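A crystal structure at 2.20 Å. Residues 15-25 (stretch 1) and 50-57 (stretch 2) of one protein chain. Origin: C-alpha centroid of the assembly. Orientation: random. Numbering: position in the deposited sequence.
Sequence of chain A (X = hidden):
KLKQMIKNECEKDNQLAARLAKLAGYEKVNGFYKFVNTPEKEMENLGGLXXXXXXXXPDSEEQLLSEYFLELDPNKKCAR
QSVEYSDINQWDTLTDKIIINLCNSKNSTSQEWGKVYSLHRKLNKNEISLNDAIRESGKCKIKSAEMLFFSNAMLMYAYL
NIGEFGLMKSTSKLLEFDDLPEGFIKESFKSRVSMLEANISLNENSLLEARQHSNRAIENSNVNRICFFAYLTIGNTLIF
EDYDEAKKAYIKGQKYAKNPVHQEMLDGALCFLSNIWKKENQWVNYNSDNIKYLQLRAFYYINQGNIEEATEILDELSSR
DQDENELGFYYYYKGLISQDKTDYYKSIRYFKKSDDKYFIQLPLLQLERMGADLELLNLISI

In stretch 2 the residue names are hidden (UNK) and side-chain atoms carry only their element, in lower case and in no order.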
# COMPACT_ATOMS: atom_id res chain seq x y z
N GLN A 15 -29.56 -44.97 -14.95
CA GLN A 15 -28.14 -44.64 -15.06
C GLN A 15 -27.82 -43.32 -14.37
O GLN A 15 -26.76 -43.18 -13.75
CB GLN A 15 -27.71 -44.60 -16.52
CG GLN A 15 -27.72 -45.96 -17.22
CD GLN A 15 -29.11 -46.40 -17.63
OE1 GLN A 15 -29.97 -45.57 -17.94
NE2 GLN A 15 -29.35 -47.71 -17.64
N LEU A 16 -28.73 -42.35 -14.46
CA LEU A 16 -28.54 -41.10 -13.74
C LEU A 16 -28.59 -41.31 -12.24
O LEU A 16 -27.79 -40.73 -11.49
CB LEU A 16 -29.59 -40.08 -14.18
CG LEU A 16 -29.57 -38.72 -13.47
CD1 LEU A 16 -28.31 -37.94 -13.83
CD2 LEU A 16 -30.82 -37.92 -13.79
N ALA A 17 -29.53 -42.13 -11.77
CA ALA A 17 -29.61 -42.44 -10.34
C ALA A 17 -28.34 -43.14 -9.87
O ALA A 17 -27.84 -42.85 -8.77
CB ALA A 17 -30.83 -43.30 -10.05
N ALA A 18 -27.80 -44.04 -10.69
CA ALA A 18 -26.58 -44.76 -10.31
C ALA A 18 -25.37 -43.84 -10.28
O ALA A 18 -24.55 -43.91 -9.36
CB ALA A 18 -26.35 -45.93 -11.26
N ARG A 19 -25.25 -42.96 -11.28
CA ARG A 19 -24.07 -42.09 -11.34
C ARG A 19 -24.13 -40.99 -10.30
O ARG A 19 -23.09 -40.58 -9.78
CB ARG A 19 -23.91 -41.51 -12.75
CG ARG A 19 -24.96 -40.49 -13.15
CD ARG A 19 -24.63 -39.86 -14.50
NE ARG A 19 -24.79 -40.81 -15.60
CZ ARG A 19 -25.82 -40.82 -16.44
NH1 ARG A 19 -25.88 -41.73 -17.41
NH2 ARG A 19 -26.79 -39.93 -16.32
N LEU A 20 -25.33 -40.49 -9.97
CA LEU A 20 -25.46 -39.48 -8.92
C LEU A 20 -25.30 -40.10 -7.54
O LEU A 20 -24.68 -39.49 -6.66
CB LEU A 20 -26.80 -38.77 -9.04
CG LEU A 20 -26.86 -37.59 -10.01
CD1 LEU A 20 -28.26 -37.01 -10.08
CD2 LEU A 20 -25.86 -36.52 -9.59
N ALA A 21 -25.85 -41.29 -7.33
CA ALA A 21 -25.61 -42.01 -6.08
C ALA A 21 -24.13 -42.29 -5.89
O ALA A 21 -23.59 -42.12 -4.79
CB ALA A 21 -26.42 -43.31 -6.06
N LYS A 22 -23.45 -42.72 -6.96
CA LYS A 22 -22.01 -42.96 -6.91
C LYS A 22 -21.25 -41.66 -6.63
O LYS A 22 -20.26 -41.66 -5.89
CB LYS A 22 -21.54 -43.59 -8.22
CG LYS A 22 -20.06 -43.45 -8.51
CD LYS A 22 -19.28 -44.69 -8.09
CE LYS A 22 -17.98 -44.80 -8.86
NZ LYS A 22 -17.17 -43.55 -8.79
N LEU A 23 -21.70 -40.55 -7.23
CA LEU A 23 -21.07 -39.27 -6.97
C LEU A 23 -21.23 -38.86 -5.51
O LEU A 23 -20.33 -38.25 -4.93
CB LEU A 23 -21.65 -38.20 -7.89
CG LEU A 23 -21.13 -36.77 -7.71
CD1 LEU A 23 -19.62 -36.72 -7.90
CD2 LEU A 23 -21.83 -35.82 -8.68
N ALA A 24 -22.36 -39.19 -4.90
CA ALA A 24 -22.58 -38.90 -3.48
C ALA A 24 -21.95 -39.95 -2.57
O ALA A 24 -21.97 -39.77 -1.34
CB ALA A 24 -24.07 -38.79 -3.19
N GLY A 25 -21.40 -41.02 -3.12
CA GLY A 25 -20.75 -42.04 -2.32
C GLY A 25 -21.59 -43.25 -1.98
O GLY A 25 -21.25 -43.97 -1.04
N UNK A 50 -24.38 -30.24 -2.39
CA UNK A 50 -24.11 -29.17 -3.35
C UNK A 50 -23.59 -29.74 -4.67
O UNK A 50 -23.93 -29.23 -5.74
c UNK A 50 -23.61 -27.34 -1.57
c UNK A 50 -22.53 -26.41 -1.08
c UNK A 50 -24.87 -26.56 -1.93
c UNK A 50 -23.12 -28.17 -2.76
N UNK A 51 -22.77 -30.79 -4.60
CA UNK A 51 -22.34 -31.46 -5.83
C UNK A 51 -23.53 -32.03 -6.60
O UNK A 51 -23.61 -31.89 -7.83
c UNK A 51 -20.01 -32.07 -4.91
c UNK A 51 -17.75 -32.79 -4.03
c UNK A 51 -19.04 -33.24 -4.70
n UNK A 51 -17.93 -32.47 -2.59
c UNK A 51 -21.33 -32.56 -5.51
N UNK A 52 -24.46 -32.66 -5.89
CA UNK A 52 -25.63 -33.25 -6.55
C UNK A 52 -26.49 -32.17 -7.19
O UNK A 52 -26.93 -32.30 -8.34
c UNK A 52 -24.96 -36.12 -5.97
c UNK A 52 -27.69 -34.66 -6.21
c UNK A 52 -25.59 -35.20 -4.94
c UNK A 52 -26.45 -34.09 -5.55
N UNK A 53 -26.73 -31.08 -6.46
CA UNK A 53 -27.57 -30.00 -6.97
C UNK A 53 -26.93 -29.33 -8.18
O UNK A 53 -27.60 -29.03 -9.17
c UNK A 53 -28.64 -27.79 -6.40
c UNK A 53 -28.65 -29.65 -4.74
c UNK A 53 -27.87 -28.99 -5.85
N UNK A 54 -25.62 -29.10 -8.12
CA UNK A 54 -24.93 -28.49 -9.25
C UNK A 54 -24.94 -29.41 -10.46
O UNK A 54 -25.05 -28.95 -11.60
c UNK A 54 -22.65 -26.90 -10.91
c UNK A 54 -22.37 -25.54 -11.53
c UNK A 54 -23.02 -26.78 -9.44
n UNK A 54 -23.61 -24.73 -11.73
c UNK A 54 -23.50 -28.11 -8.86
N UNK A 55 -24.85 -30.73 -10.23
CA UNK A 55 -24.89 -31.66 -11.35
C UNK A 55 -26.28 -31.74 -11.96
O UNK A 55 -26.42 -31.89 -13.19
n UNK A 55 -23.37 -34.27 -12.71
c UNK A 55 -24.49 -34.07 -12.02
o UNK A 55 -25.53 -34.68 -12.26
c UNK A 55 -24.42 -33.05 -10.90
N UNK A 56 -27.32 -31.65 -11.14
CA UNK A 56 -28.68 -31.95 -11.58
C UNK A 56 -29.41 -30.71 -12.09
O UNK A 56 -30.06 -30.75 -13.14
c UNK A 56 -30.71 -33.41 -10.80
c UNK A 56 -31.22 -34.14 -9.58
c UNK A 56 -30.40 -34.39 -11.92
c UNK A 56 -29.46 -32.60 -10.44
N UNK A 57 -29.33 -29.60 -11.35
CA UNK A 57 -30.03 -28.36 -11.69
C UNK A 57 -29.01 -27.22 -11.81
O UNK A 57 -28.96 -26.33 -10.96
c UNK A 57 -31.93 -29.20 -10.23
c UNK A 57 -32.50 -30.90 -8.62
c UNK A 57 -31.72 -29.82 -9.01
c UNK A 57 -31.08 -28.03 -10.64
c UNK A 57 -33.49 -31.37 -9.46
c UNK A 57 -33.71 -30.76 -10.68
c UNK A 57 -32.93 -29.68 -11.06

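Position 50 carries four carbons, forked at the second, and its side chain is out of reach of stretch 1. The fork makes it leucine, L50, a buried residue that takes no part in this contact.

Position 51 has four carbons in a row ending in nitrogen. Its CA-to-CB bond points toward stretch 1, yet the end of the chain leads away, and only its backbone comes within contact range: its O lies 4.4 Å from L23 CD2. An unbranched chain tipped with nitrogen is lysine, K51, at the exposed border.

At position 52 four carbons fork at the first, one arm two carbons long. CA-to-CB points sideways, but the longer arm swings back, its tip meeting L20, L23 and A24. This is isoleucine, I52: CD1 sits 3.5 Å from L20 O, 3.8 Å from L20 CD2, 4.0 Å from A24 CB and 4.2 Å from L23 CD2.

Position 53 shows one carbon carrying two more, and its CA-to-CB bond points away from stretch 1. Three carbons branched at the first are valine, V53.

Position 54 again has four carbons in a row ending in nitrogen, out of reach of stretch 1. It is lysine, K54, whose NZ is hydrogen-bonded elsewhere in the structure.

Position 55 has two carbons, the second bearing one oxygen and one nitrogen; its CA-to-CB bond points toward stretch 1, and its atoms touch L20 and L23. It is asparagine, N55. Its CB is 4.4 Å from L23 CD2, and OD1 lies 3.3 Å from L20 CD2, a close contact with a methyl that offers no hydrogen bond.

Four carbons forked at the second occupy position 56; the bond to CB runs sideways, while the end comes nearer to L16 and L20. This is leucine, L56, with CD1 4.0 Å from L16 CD2 and 3.9 Å from L20 CD1.

Position 57 has one carbon and then a six-carbon ring, out of reach of stretch 1; it is phenylalanine, F57, the first residue to leave helical phi/psi.

The helices run nearly antiparallel, at 148°, with axes 9.9 Å apart at closest approach. No hydrogen bond crosses between them; the contact is made by packing. L20, nearest in register to I52 at 6.7 Å between their CA atoms, touches I52, N55 and L56. Antiparallel order sets the partners: L16 meets L56 at one end, A24 meets I52 toward the other. The design rule is a spaced row of aliphatic side chains, with K51 and N55 along the exposed margin.

Stretch 2 (50-57) LKIVKNLF
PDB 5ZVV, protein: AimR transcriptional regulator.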